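Local coordinates for protein polyhedrin (Antheraea mylitta cypovirus 4, PDB 5A9C) that probably forms the crystalline matrix of viral occlusion bodies (polyhedra), in which cypovirus particles are packed and protected outside the insect host, at residues 58-63 / 171-176; 82-87 / 146-151; 133-138 / 196-201. All coordinates share one frame; numbering follows the deposited sequence.

Contact 1. Residues 58-63 / 171-176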
# COMPACT_ATOMS: atom_id res chain seq x y z
N PHE A 58 2.47 -8.72 -10.47
CA PHE A 58 1.32 -7.82 -10.50
C PHE A 58 0.71 -7.82 -11.89
O PHE A 58 1.42 -7.94 -12.88
CB PHE A 58 1.78 -6.40 -10.15
CG PHE A 58 2.79 -5.84 -11.12
CD1 PHE A 58 4.12 -6.23 -11.04
CD2 PHE A 58 2.41 -4.96 -12.11
CE1 PHE A 58 5.06 -5.73 -11.93
CE2 PHE A 58 3.34 -4.45 -13.00
CZ PHE A 58 4.67 -4.84 -12.91
N PRO A 59 -0.62 -7.67 -11.97
CA PRO A 59 -1.33 -7.76 -13.25
C PRO A 59 -1.49 -6.46 -14.04
O PRO A 59 -1.65 -6.53 -15.26
CB PRO A 59 -2.71 -8.28 -12.83
CG PRO A 59 -2.91 -7.70 -11.47
CD PRO A 59 -1.54 -7.70 -10.82
N ASP A 60 -1.46 -5.30 -13.39
CA ASP A 60 -1.80 -4.06 -14.08
C ASP A 60 -0.75 -2.96 -13.98
O ASP A 60 -0.36 -2.37 -15.00
CB ASP A 60 -3.15 -3.54 -13.59
CG ASP A 60 -4.30 -4.46 -13.96
OD1 ASP A 60 -4.47 -4.73 -15.16
OD2 ASP A 60 -5.02 -4.91 -13.04
N TYR A 61 -0.31 -2.66 -12.77
CA TYR A 61 0.70 -1.62 -12.57
C TYR A 61 1.45 -1.81 -11.27
O TYR A 61 0.95 -2.42 -10.32
CB TYR A 61 0.06 -0.22 -12.61
CG TYR A 61 -0.96 0.00 -11.52
CD1 TYR A 61 -0.58 0.50 -10.28
CD2 TYR A 61 -2.30 -0.30 -11.72
CE1 TYR A 61 -1.51 0.70 -9.27
CE2 TYR A 61 -3.24 -0.11 -10.72
CZ TYR A 61 -2.84 0.39 -9.50
OH TYR A 61 -3.77 0.58 -8.50
N LEU A 62 2.67 -1.28 -11.23
CA LEU A 62 3.50 -1.38 -10.05
C LEU A 62 4.16 -0.04 -9.76
O LEU A 62 4.82 0.54 -10.63
CB LEU A 62 4.58 -2.45 -10.26
CG LEU A 62 5.65 -2.56 -9.17
CD1 LEU A 62 5.06 -3.10 -7.87
CD2 LEU A 62 6.80 -3.43 -9.64
N LYS A 63 3.96 0.45 -8.54
CA LYS A 63 4.66 1.63 -8.05
C LYS A 63 5.51 1.23 -6.86
O LYS A 63 5.00 0.75 -5.85
CB LYS A 63 3.66 2.71 -7.63
CG LYS A 63 2.78 3.22 -8.76
CD LYS A 63 1.72 4.18 -8.24
CE LYS A 63 0.87 3.53 -7.16
NZ LYS A 63 -0.18 4.44 -6.64
N THR A 171 -9.13 -2.54 -8.58
CA THR A 171 -9.47 -3.59 -7.62
C THR A 171 -8.80 -4.92 -7.95
O THR A 171 -8.65 -5.78 -7.08
CB THR A 171 -10.99 -3.80 -7.54
OG1 THR A 171 -11.49 -4.21 -8.82
CG2 THR A 171 -11.68 -2.50 -7.14
N ASN A 172 -8.41 -5.08 -9.21
CA ASN A 172 -7.81 -6.33 -9.68
C ASN A 172 -6.31 -6.38 -9.44
O ASN A 172 -5.70 -7.46 -9.45
CB ASN A 172 -8.10 -6.50 -11.17
CG ASN A 172 -7.45 -7.74 -11.75
OD1 ASN A 172 -6.31 -7.70 -12.22
ND2 ASN A 172 -8.18 -8.85 -11.74
N ASN A 173 -5.70 -5.22 -9.21
CA ASN A 173 -4.25 -5.12 -9.12
C ASN A 173 -3.69 -5.40 -7.72
O ASN A 173 -3.46 -4.48 -6.94
CB ASN A 173 -3.78 -3.76 -9.62
CG ASN A 173 -2.27 -3.67 -9.74
OD1 ASN A 173 -1.67 -4.33 -10.59
ND2 ASN A 173 -1.66 -2.86 -8.89
N ILE A 174 -3.46 -6.67 -7.42
CA ILE A 174 -2.83 -7.07 -6.17
C ILE A 174 -1.34 -7.32 -6.40
O ILE A 174 -0.96 -8.33 -7.00
CB ILE A 174 -3.47 -8.34 -5.57
CG1 ILE A 174 -4.93 -8.08 -5.20
CG2 ILE A 174 -2.69 -8.82 -4.36
CD1 ILE A 174 -5.63 -9.28 -4.58
N VAL A 175 -0.50 -6.41 -5.92
CA VAL A 175 0.94 -6.56 -6.03
C VAL A 175 1.45 -7.55 -4.98
O VAL A 175 1.19 -7.39 -3.79
CB VAL A 175 1.67 -5.21 -5.85
CG1 VAL A 175 3.18 -5.42 -5.87
CG2 VAL A 175 1.25 -4.23 -6.94
N CYS A 176 2.16 -8.57 -5.44
CA CYS A 176 2.68 -9.60 -4.54
C CYS A 176 4.20 -9.53 -4.46
O CYS A 176 4.89 -10.04 -5.33
CB CYS A 176 2.24 -10.98 -5.02
SG CYS A 176 0.46 -11.14 -5.19
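Asn-173 reaches across to the backbone of Asp-60 and Tyr-61, where the chain turns from strand 51-58 into strand 61-66. It is the first residue beyond helix 165-172 and the centre of an inverse gamma turn, and its side chain joins the end of that helix to the corner between two strands.

Three hydrogen bonds carry the polar part. CG is anti to the backbone N (chi1 -171°), which carries it toward the bend, and Asn-173 OD1 accepts from Asp-60 N at 3.0 Å and from Tyr-61 N at 3.1 Å. Both donors come from the same face of the amide plane; the bond from Tyr-61 N is nearly straight at its hydrogen (169°) although this donor stands well above the plane. The other end of the amide gives Asn-173 ND2 to Tyr-61 O at 3.0 Å, and thus both amide heteroatoms are used, fixing which way round the group lies. Asp-60 itself forms a salt bridge with Arg-160 through OD1, while Asn-173 O accepts from Lys-63 NZ of the second subunit, which brings a trimer contact to the same residue.

Stacking adds to this grip. The amide lies over one face of the Tyr-61 ring, with the two planes 22° apart and Asn-173 ND2 over the ring centre; the nearest ring atom, Tyr-61 CZ, is 3.5 Å from ND2.

Carbon contacts flank the polar cluster. Pro-59 sets its ring carbons against oxygens, CD 3.4 Å from Asn-173 OD1. Val-175 uses its two methyls separately in apolar contacts: CG2 meets Phe-58 CB at 3.9 Å, and CG1 lies 3.6 Å from Leu-62 CD1.

Contact 2. Residues 82-87 / 146-151; sequences VIVSFN and VKVLAT
Phe-86 brings its ring up to Val-148 and Ala-150, and this is the tightest part of an interface made almost wholly by apolar side chains. The ring carbon Phe-86 CE2 comes within 3.7 Å of Val-148 CG1, with CZ close behind, and the two side chains slide past each other in opposite directions. Val-148 CG1 is anti to its backbone N (chi1 -178°), which brings this methyl obliquely to the CE2-CZ side of the ring. Ala-150 takes the rim instead: its CB lies near the ring plane, 4.0 Å from Phe-86 CD2. The carbonyl oxygen Leu-149 O also lies at this edge, 3.8 Å from Phe-86 CE2.

Toward the N-terminal side of the Phe-86 contact the valines meet methyl to methyl, and more loosely. Val-84 CG1 is 4.2 Å from Val-148 CG2, and Val-82 CG2 is 4.4 Å from Val-146 CG2. The pairs Val-82/Val-146, Val-84/Val-148 and Phe-86/Ala-150 thus follow one another in step. This is the face-to-face packing of a beta-sandwich: strand 81-87 belongs to the six-stranded sheet and strand 145-151 to the three-stranded one. Their segment axes run almost parallel, 9° apart, at a closest approach of 9.1 Å. Val-97 of strand 96-100 and Val-40 of strand 38-45 continue the apolar layer between the sheets.

The polar side chains Ser-85, Asn-87 and Lys-147 point away from the interface. On the far side of strand 81-87, Asn-87 ND2 donates to Ser-85 OG at 2.8 Å, with the acceptor in the amide plane, and ND2 also reaches Arg-39 O on the neighbouring strand. Beyond strand 145-151, Lys-147 NZ forms a salt bridge with Glu-98 and a cation-pi contact with Trp-116.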
# COMPACT_ATOMS: atom_id res chain seq x y z
N VAL A 82 21.72 -1.43 -8.07
CA VAL A 82 20.65 -2.39 -8.31
C VAL A 82 20.53 -2.75 -9.78
O VAL A 82 20.82 -1.94 -10.66
CB VAL A 82 19.27 -1.87 -7.83
CG1 VAL A 82 19.23 -1.78 -6.31
CG2 VAL A 82 18.95 -0.52 -8.47
N ILE A 83 20.11 -3.98 -10.04
CA ILE A 83 19.70 -4.38 -11.37
C ILE A 83 18.18 -4.43 -11.34
O ILE A 83 17.60 -5.19 -10.56
CB ILE A 83 20.25 -5.77 -11.77
CG1 ILE A 83 21.78 -5.76 -11.81
CG2 ILE A 83 19.68 -6.19 -13.12
CD1 ILE A 83 22.43 -5.84 -10.44
N VAL A 84 17.54 -3.60 -12.15
CA VAL A 84 16.09 -3.58 -12.21
C VAL A 84 15.64 -4.37 -13.43
O VAL A 84 15.97 -4.01 -14.56
CB VAL A 84 15.52 -2.15 -12.24
CG1 VAL A 84 14.00 -2.19 -12.21
CG2 VAL A 84 16.04 -1.35 -11.05
N SER A 85 14.90 -5.44 -13.18
CA SER A 85 14.45 -6.34 -14.23
C SER A 85 12.96 -6.16 -14.51
O SER A 85 12.14 -6.37 -13.62
CB SER A 85 14.73 -7.79 -13.82
OG SER A 85 14.24 -8.71 -14.78
N PHE A 86 12.63 -5.76 -15.73
CA PHE A 86 11.24 -5.56 -16.14
C PHE A 86 10.78 -6.71 -17.03
O PHE A 86 11.43 -7.00 -18.04
CB PHE A 86 11.10 -4.26 -16.95
CG PHE A 86 11.34 -3.00 -16.17
CD1 PHE A 86 12.63 -2.49 -16.03
CD2 PHE A 86 10.29 -2.30 -15.61
CE1 PHE A 86 12.85 -1.32 -15.32
CE2 PHE A 86 10.50 -1.12 -14.91
CZ PHE A 86 11.79 -0.63 -14.77
N ASN A 87 9.68 -7.36 -16.69
CA ASN A 87 9.22 -8.50 -17.48
C ASN A 87 7.71 -8.54 -17.68
O ASN A 87 6.94 -8.36 -16.73
CB ASN A 87 9.71 -9.81 -16.86
CG ASN A 87 11.19 -9.79 -16.53
OD1 ASN A 87 12.03 -10.21 -17.32
ND2 ASN A 87 11.53 -9.27 -15.35
N VAL A 146 15.24 4.04 -4.09
CA VAL A 146 14.89 3.59 -5.43
C VAL A 146 13.39 3.66 -5.70
O VAL A 146 12.58 3.23 -4.89
CB VAL A 146 15.39 2.16 -5.69
CG1 VAL A 146 14.93 1.68 -7.05
CG2 VAL A 146 16.91 2.08 -5.56
N LYS A 147 13.03 4.21 -6.85
CA LYS A 147 11.65 4.29 -7.29
C LYS A 147 11.50 3.59 -8.63
O LYS A 147 12.31 3.81 -9.53
CB LYS A 147 11.20 5.75 -7.42
CG LYS A 147 11.05 6.48 -6.11
CD LYS A 147 10.95 7.98 -6.32
CE LYS A 147 9.84 8.35 -7.29
NZ LYS A 147 9.87 9.81 -7.61
N VAL A 148 10.48 2.75 -8.76
CA VAL A 148 10.23 2.07 -10.03
C VAL A 148 8.76 2.19 -10.42
O VAL A 148 7.87 2.09 -9.57
CB VAL A 148 10.60 0.57 -9.96
CG1 VAL A 148 10.37 -0.09 -11.31
CG2 VAL A 148 12.05 0.40 -9.52
N LEU A 149 8.52 2.43 -11.70
CA LEU A 149 7.17 2.43 -12.25
C LEU A 149 7.09 1.50 -13.46
O LEU A 149 7.89 1.61 -14.40
CB LEU A 149 6.74 3.83 -12.66
CG LEU A 149 5.43 3.89 -13.46
CD1 LEU A 149 4.26 3.43 -12.60
CD2 LEU A 149 5.18 5.29 -13.99
N ALA A 150 6.12 0.60 -13.45
CA ALA A 150 5.87 -0.26 -14.60
C ALA A 150 4.37 -0.42 -14.79
O ALA A 150 3.63 -0.68 -13.84
CB ALA A 150 6.53 -1.62 -14.41
N THR A 151 3.91 -0.23 -16.03
CA THR A 151 2.49 -0.32 -16.33
C THR A 151 2.21 -1.24 -17.51
O THR A 151 3.03 -1.34 -18.43
CB THR A 151 1.88 1.07 -16.61
OG1 THR A 151 2.63 1.71 -17.65
CG2 THR A 151 1.91 1.94 -15.36

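Contact 3. Residues 133-138 / 196-201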
# COMPACT_ATOMS: atom_id res chain seq x y z
N SER A 133 11.26 -8.74 -22.03
CA SER A 133 12.09 -8.29 -20.91
C SER A 133 13.03 -7.13 -21.21
O SER A 133 13.59 -7.03 -22.29
CB SER A 133 12.91 -9.47 -20.37
OG SER A 133 12.07 -10.52 -19.92
N ARG A 134 13.18 -6.25 -20.21
CA ARG A 134 14.22 -5.23 -20.22
C ARG A 134 14.95 -5.25 -18.88
O ARG A 134 14.40 -5.67 -17.87
CB ARG A 134 13.62 -3.83 -20.45
CG ARG A 134 12.79 -3.69 -21.71
CD ARG A 134 13.63 -3.79 -22.95
NE ARG A 134 12.91 -3.32 -24.13
CZ ARG A 134 12.12 -4.08 -24.88
NH1 ARG A 134 11.94 -5.36 -24.59
NH2 ARG A 134 11.51 -3.55 -25.94
N ALA A 135 16.20 -4.80 -18.86
CA ALA A 135 16.94 -4.71 -17.61
C ALA A 135 17.89 -3.52 -17.62
O ALA A 135 18.41 -3.14 -18.67
CB ALA A 135 17.70 -6.00 -17.34
N VAL A 136 18.12 -2.93 -16.46
CA VAL A 136 19.00 -1.78 -16.36
C VAL A 136 19.77 -1.83 -15.06
O VAL A 136 19.21 -2.18 -14.01
CB VAL A 136 18.21 -0.45 -16.46
CG1 VAL A 136 17.20 -0.35 -15.34
CG2 VAL A 136 19.16 0.74 -16.44
N TYR A 137 21.05 -1.50 -15.12
CA TYR A 137 21.86 -1.37 -13.91
C TYR A 137 21.91 0.08 -13.47
O TYR A 137 22.10 0.98 -14.29
CB TYR A 137 23.28 -1.89 -14.14
CG TYR A 137 24.17 -1.66 -12.94
CD1 TYR A 137 24.05 -2.45 -11.80
CD2 TYR A 137 25.13 -0.65 -12.93
CE1 TYR A 137 24.85 -2.24 -10.69
CE2 TYR A 137 25.94 -0.44 -11.83
CZ TYR A 137 25.79 -1.24 -10.72
OH TYR A 137 26.59 -1.03 -9.61
N VAL A 138 21.72 0.30 -12.18
CA VAL A 138 21.71 1.65 -11.62
C VAL A 138 22.64 1.71 -10.42
O VAL A 138 22.35 1.13 -9.38
CB VAL A 138 20.29 2.04 -11.17
CG1 VAL A 138 20.26 3.49 -10.68
CG2 VAL A 138 19.30 1.83 -12.31
N HIS A 196 12.43 -17.21 -15.19
CA HIS A 196 12.22 -16.64 -16.52
C HIS A 196 12.16 -15.12 -16.48
O HIS A 196 11.19 -14.51 -16.94
CB HIS A 196 10.94 -17.20 -17.15
CG HIS A 196 10.62 -18.60 -16.71
ND1 HIS A 196 11.41 -19.68 -17.03
CD2 HIS A 196 9.59 -19.09 -15.98
CE1 HIS A 196 10.89 -20.77 -16.51
NE2 HIS A 196 9.78 -20.44 -15.86
N ILE A 197 13.19 -14.50 -15.91
CA ILE A 197 13.26 -13.05 -15.82
C ILE A 197 14.64 -12.54 -16.25
O ILE A 197 15.64 -13.23 -16.07
CB ILE A 197 12.97 -12.54 -14.39
CG1 ILE A 197 13.89 -13.23 -13.39
CG2 ILE A 197 11.50 -12.75 -14.04
CD1 ILE A 197 13.72 -12.75 -11.96
N ALA A 198 14.68 -11.34 -16.80
CA ALA A 198 15.94 -10.76 -17.25
C ALA A 198 16.90 -10.54 -16.08
O ALA A 198 16.48 -10.15 -14.99
CB ALA A 198 15.70 -9.45 -17.97
N TYR A 199 18.18 -10.82 -16.31
CA TYR A 199 19.22 -10.47 -15.36
C TYR A 199 20.52 -10.18 -16.10
O TYR A 199 20.80 -10.78 -17.14
CB TYR A 199 19.43 -11.58 -14.32
CG TYR A 199 20.56 -11.29 -13.36
CD1 TYR A 199 20.43 -10.31 -12.37
CD2 TYR A 199 21.77 -11.97 -13.44
CE1 TYR A 199 21.47 -10.03 -11.50
CE2 TYR A 199 22.81 -11.69 -12.57
CZ TYR A 199 22.66 -10.72 -11.60
OH TYR A 199 23.70 -10.45 -10.74
N ILE A 200 21.30 -9.24 -15.57
CA ILE A 200 22.58 -8.87 -16.16
C ILE A 200 23.68 -9.24 -15.18
O ILE A 200 23.72 -8.71 -14.06
CB ILE A 200 22.65 -7.36 -16.43
CG1 ILE A 200 21.40 -6.90 -17.18
CG2 ILE A 200 23.92 -6.99 -17.20
CD1 ILE A 200 21.32 -5.40 -17.37
N ASP A 201 24.56 -10.15 -15.57
CA ASP A 201 25.60 -10.61 -14.65
C ASP A 201 26.69 -9.56 -14.47
O ASP A 201 26.67 -8.51 -15.12
CB ASP A 201 26.17 -11.99 -15.04
CG ASP A 201 27.15 -11.93 -16.21
OD1 ASP A 201 27.59 -10.83 -16.60
OD2 ASP A 201 27.49 -13.02 -16.73
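Ala-198 sets its methyl between Ser-133 and Ala-135, two residues that project from the same face of strand 133-139. Ala-198 CB lies 3.7 Å from Ser-133 CB and 4.0 Å from Ala-135 CB, so the small side chain sits in the dip between the two, over the intervening peptide. Both side chains that meet at Ser-133 and Ala-198 are short, and the CA atoms of these two residues are 5.9 Å apart.

Ile-200 comes at Ala-135 from further along its segment. Its CG1 branch is anti to its own carbonyl carbon (chi1 -49°), and a straight second torsion (chi2 174°) carries CD1 outward until it stands 3.7 Å from Ala-135 CB. CG1 is nearly as near, and hence the branch lies against the methyl by two carbons rather than by its tip alone. CD1 also passes over the strand backbone, 3.9 Å from Ala-135 O. Ala-135 CB is in this way touched by both Ala-198 and Ile-200.

The hydroxyl of Ser-133 takes no part in this apolar patch; it is hydrogen-bonded to Asn-87 OD1 and to Ser-210 OG. Asn-87 OD1 also accepts from Ala-198 N, and one amide oxygen thereby ties both segments to strand 81-87. Arg-134 projects from the opposite face of the strand, where its NH1 donates back to Ser-133 O and the guanidinium makes a cation-pi contact with Trp-92.

Segment 196-201 follows helix 185-195, which ends in a Schellman motif at His-196, and then passes over the face of the six-stranded sheet turned away from the three-stranded one. Ile-197 packs on strand 38-45, while Tyr-199 turns away from strand 133-139 to pack on helix 185-195, with Phe-43 edge-to-face against its ring.

From the N terminus, residues 58-63 come first and wait longest for their partner: contact 1 closes a loop of about a hundred residues when the chain returns at 171-176. Contact 2 is nested inside that loop, joining 82-87 to 146-151. Contact 3 crosses both, since 133-138 lies within their loops but meets 196-201 only after they have closed. Contacts 1 and 2 share the three-stranded sheet, where Leu-62 N probably bonds to Ala-150 O; contacts 2 and 3 share the six-stranded sheet through neighbouring strands 81-87 and 133-139. The series therefore runs from helix 165-172 across the sandwich to the segment after helix 185-195. Contacts 1 and 3, centres about 20 Å apart, do not touch.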